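Local coordinates for Mannose/sialic acid-binding lectin (Polygonatum cyrtonema, PDB 3A0C), which probably binds mannose and related sugars as a bulb-type lectin with anti-HIV activity, at residues L57-L63 and D83-L87. Coordinates in Å, arbitrary orientation, origin at the centre of the assembly. Numbering follows the deposited sequence.
Sequences LHNNGNL and DHYVL
A tight hairpin turn between strands 54-57 and 63-66 of a bulb-type lectin domain packs on the segment leading into strand 86-89 of another sheet. H58 to G61 form a type I turn, closed by the hydrogen bond G61 N to H58 O (3.1 Å); with H58 N donating to N62 O (3.0 Å), G61 and N62 make a G1 bulge. The short carboxamide of N60, chi1 p, reaches back over the turn, OD1 accepting from N62 N at 3.2 Å in an Asx turn. G61 has positive phi (94°, psi 0°), where a side chain would strike the preceding carbonyl and the Y85 ring. Instead G61 CA lies 3.6 Å from the centroid of the Y85 ring, 10° off its normal, a CH-pi contact over the face. Y85 (chi1 m) suits this place because its flat ring can cover side-chain-free G61 while its hydroxyl hydrogen-bonds K81 O. N59 lies across from H84 (CA to CA 4.7 Å), and D83 N donates to N59 O (2.8 Å, 164°). Further in, leucines suit the buried interior: L57 CD2 is 3.9 Å from L87 CB, and L87, extended as t,t, brings CD1 to 3.7 Å from L63 CD1. Leucines from two sheets meeting inside, next to the G61-Y85 contact, fit the beta-prism II fold, whose three antiparallel sheets enclose a hydrophobic core.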
ATOM      1  N   LEU A  57       0.148 -12.822   3.590  1.00 13.09           N
ATOM      2  CA  LEU A  57       0.183 -11.812   4.645  1.00 13.33           C
ATOM      3  C   LEU A  57      -1.109 -12.036   5.464  1.00 13.84           C
ATOM      4  O   LEU A  57      -2.203 -11.756   4.996  1.00 12.39           O
ATOM      5  CB  LEU A  57       0.203 -10.385   4.071  1.00 13.58           C
ATOM      6  CG  LEU A  57       0.095  -9.260   5.121  1.00 13.16           C
ATOM      7  CD1 LEU A  57       1.244  -9.364   6.091  1.00 13.44           C
ATOM      8  CD2 LEU A  57       0.099  -7.900   4.462  1.00 12.61           C
ATOM      9  N   HIS A  58      -0.975 -12.565   6.674  1.00 16.01           N
ATOM     10  CA  HIS A  58      -2.124 -12.839   7.536  1.00 17.86           C
ATOM     11  C   HIS A  58      -2.702 -11.573   8.149  1.00 19.96           C
ATOM     12  O   HIS A  58      -2.047 -10.530   8.177  1.00 21.97           O
ATOM     13  CB  HIS A  58      -1.717 -13.798   8.656  1.00 16.99           C
ATOM     14  CG  HIS A  58      -1.253 -15.128   8.162  1.00 18.10           C
ATOM     15  ND1 HIS A  58      -2.104 -16.030   7.562  1.00 18.06           N
ATOM     16  CD2 HIS A  58      -0.022 -15.690   8.129  1.00 17.87           C
ATOM     17  CE1 HIS A  58      -1.416 -17.092   7.180  1.00 19.07           C
ATOM     18  NE2 HIS A  58      -0.150 -16.911   7.512  1.00 18.41           N
ATOM     19  N   ASN A  59      -3.925 -11.672   8.663  1.00 21.44           N
ATOM     20  CA  ASN A  59      -4.581 -10.519   9.267  1.00 22.11           C
ATOM     21  C   ASN A  59      -3.948 -10.052  10.559  1.00 21.98           C
ATOM     22  O   ASN A  59      -4.372  -9.038  11.114  1.00 23.37           O
ATOM     23  CB  ASN A  59      -6.059 -10.798   9.532  1.00 23.98           C
ATOM     24  CG  ASN A  59      -6.864 -10.960   8.266  1.00 24.21           C
ATOM     25  OD1 ASN A  59      -6.684 -10.226   7.303  1.00 24.70           O
ATOM     26  ND2 ASN A  59      -7.775 -11.918   8.271  1.00 26.20           N
ATOM     27  N   ASN A  60      -2.953 -10.786  11.055  1.00 21.74           N
ATOM     28  CA  ASN A  60      -2.283 -10.384  12.288  1.00 19.65           C
ATOM     29  C   ASN A  60      -0.934  -9.709  12.027  1.00 18.39           C
ATOM     30  O   ASN A  60      -0.208  -9.377  12.958  1.00 17.62           O
ATOM     31  CB  ASN A  60      -2.128 -11.570  13.257  1.00 20.67           C
ATOM     32  CG  ASN A  60      -1.218 -12.656  12.730  1.00 20.65           C
ATOM     33  OD1 ASN A  60      -0.825 -12.652  11.568  1.00 22.16           O
ATOM     34  ND2 ASN A  60      -0.884 -13.607  13.589  1.00 22.02           N
ATOM     35  N   GLY A  61      -0.618  -9.491  10.752  1.00 17.79           N
ATOM     36  CA  GLY A  61       0.612  -8.804  10.411  1.00 15.50           C
ATOM     37  C   GLY A  61       1.784  -9.700  10.130  1.00 13.42           C
ATOM     38  O   GLY A  61       2.866  -9.219   9.814  1.00 14.22           O
ATOM     39  N   ASN A  62       1.573 -11.001  10.228  1.00 12.47           N
ATOM     40  CA  ASN A  62       2.652 -11.937   9.979  1.00 12.31           C
ATOM     41  C   ASN A  62       2.720 -12.292   8.501  1.00 12.94           C
ATOM     42  O   ASN A  62       1.730 -12.711   7.912  1.00 13.89           O
ATOM     43  CB  ASN A  62       2.471 -13.203  10.841  1.00 10.89           C
ATOM     44  CG  ASN A  62       3.704 -14.103  10.835  1.00 10.68           C
ATOM     45  OD1 ASN A  62       4.832 -13.620  10.853  1.00 11.76           O
ATOM     46  ND2 ASN A  62       3.491 -15.404  10.825  1.00 11.93           N
ATOM     47  N   LEU A  63       3.897 -12.103   7.906  1.00 14.07           N
ATOM     48  CA  LEU A  63       4.127 -12.410   6.498  1.00 15.26           C
ATOM     49  C   LEU A  63       4.858 -13.761   6.440  1.00 15.78           C
ATOM     50  O   LEU A  63       5.987 -13.885   6.927  1.00 17.72           O
ATOM     51  CB  LEU A  63       4.975 -11.310   5.876  1.00 13.58           C
ATOM     52  CG  LEU A  63       5.175 -11.403   4.373  1.00 13.00           C
ATOM     53  CD1 LEU A  63       3.844 -11.278   3.644  1.00 12.10           C
ATOM     54  CD2 LEU A  63       6.116 -10.302   3.972  1.00 13.61           C
ATOM     55  N   ASP A  83      -6.311  -7.973  12.831  1.00 24.93           N
ATOM     56  CA  ASP A  83      -7.059  -6.897  12.181  1.00 24.62           C
ATOM     57  C   ASP A  83      -6.882  -7.093  10.678  1.00 24.06           C
ATOM     58  O   ASP A  83      -7.242  -8.144  10.140  1.00 22.95           O
ATOM     59  CB  ASP A  83      -6.483  -5.535  12.627  1.00 26.70           C
ATOM     60  CG  ASP A  83      -7.387  -4.354  12.287  1.00 27.39           C
ATOM     61  OD1 ASP A  83      -7.651  -4.123  11.091  1.00 28.68           O
ATOM     62  OD2 ASP A  83      -7.829  -3.650  13.222  1.00 29.51           O
ATOM     63  N   HIS A  84      -6.328  -6.079  10.016  1.00 23.13           N
ATOM     64  CA  HIS A  84      -6.046  -6.112   8.580  1.00 20.64           C
ATOM     65  C   HIS A  84      -4.773  -5.301   8.344  1.00 18.84           C
ATOM     66  O   HIS A  84      -4.619  -4.221   8.897  1.00 17.71           O
ATOM     67  CB  HIS A  84      -7.216  -5.530   7.782  1.00 23.12           C
ATOM     68  CG  HIS A  84      -8.386  -6.462   7.658  1.00 24.18           C
ATOM     69  ND1 HIS A  84      -8.320  -7.659   6.970  1.00 23.36           N
ATOM     70  CD2 HIS A  84      -9.640  -6.386   8.162  1.00 22.65           C
ATOM     71  CE1 HIS A  84      -9.484  -8.278   7.060  1.00 22.30           C
ATOM     72  NE2 HIS A  84     -10.302  -7.527   7.778  1.00 22.56           N
ATOM     73  N   TYR A  85      -3.860  -5.854   7.545  1.00 17.59           N
ATOM     74  CA  TYR A  85      -2.579  -5.224   7.233  1.00 16.19           C
ATOM     75  C   TYR A  85      -2.333  -5.201   5.730  1.00 15.73           C
ATOM     76  O   TYR A  85      -3.122  -5.752   4.944  1.00 15.20           O
ATOM     77  CB  TYR A  85      -1.435  -5.983   7.912  1.00 17.32           C
ATOM     78  CG  TYR A  85      -1.519  -5.986   9.416  1.00 17.57           C
ATOM     79  CD1 TYR A  85      -2.518  -6.706  10.082  1.00 18.69           C
ATOM     80  CD2 TYR A  85      -0.621  -5.241  10.178  1.00 19.09           C
ATOM     81  CE1 TYR A  85      -2.625  -6.677  11.483  1.00 19.99           C
ATOM     82  CE2 TYR A  85      -0.711  -5.202  11.580  1.00 21.08           C
ATOM     83  CZ  TYR A  85      -1.718  -5.921  12.225  1.00 21.73           C
ATOM     84  OH  TYR A  85      -1.817  -5.883  13.600  1.00 21.43           O
ATOM     85  N   VAL A  86      -1.226  -4.578   5.332  1.00 14.39           N
ATOM     86  CA  VAL A  86      -0.899  -4.462   3.921  1.00 13.66           C
ATOM     87  C   VAL A  86       0.621  -4.519   3.722  1.00 13.82           C
ATOM     88  O   VAL A  86       1.384  -4.029   4.552  1.00 16.20           O
ATOM     89  CB  VAL A  86      -1.472  -3.105   3.325  1.00 13.22           C
ATOM     90  CG1 VAL A  86      -0.729  -1.897   3.917  1.00 10.68           C
ATOM     91  CG2 VAL A  86      -1.394  -3.107   1.805  1.00 11.25           C
ATOM     92  N   LEU A  87       1.042  -5.135   2.626  1.00 13.42           N
ATOM     93  CA  LEU A  87       2.450  -5.255   2.265  1.00 11.72           C
ATOM     94  C   LEU A  87       2.606  -4.312   1.069  1.00 11.94           C
ATOM     95  O   LEU A  87       1.961  -4.514   0.036  1.00 13.76           O
ATOM     96  CB  LEU A  87       2.745  -6.695   1.846  1.00 12.00           C
ATOM     97  CG  LEU A  87       4.176  -7.135   1.533  1.00 14.21           C
ATOM     98  CD1 LEU A  87       4.158  -8.600   1.130  1.00 18.50           C
ATOM     99  CD2 LEU A  87       4.758  -6.319   0.405  1.00 18.10           C
TER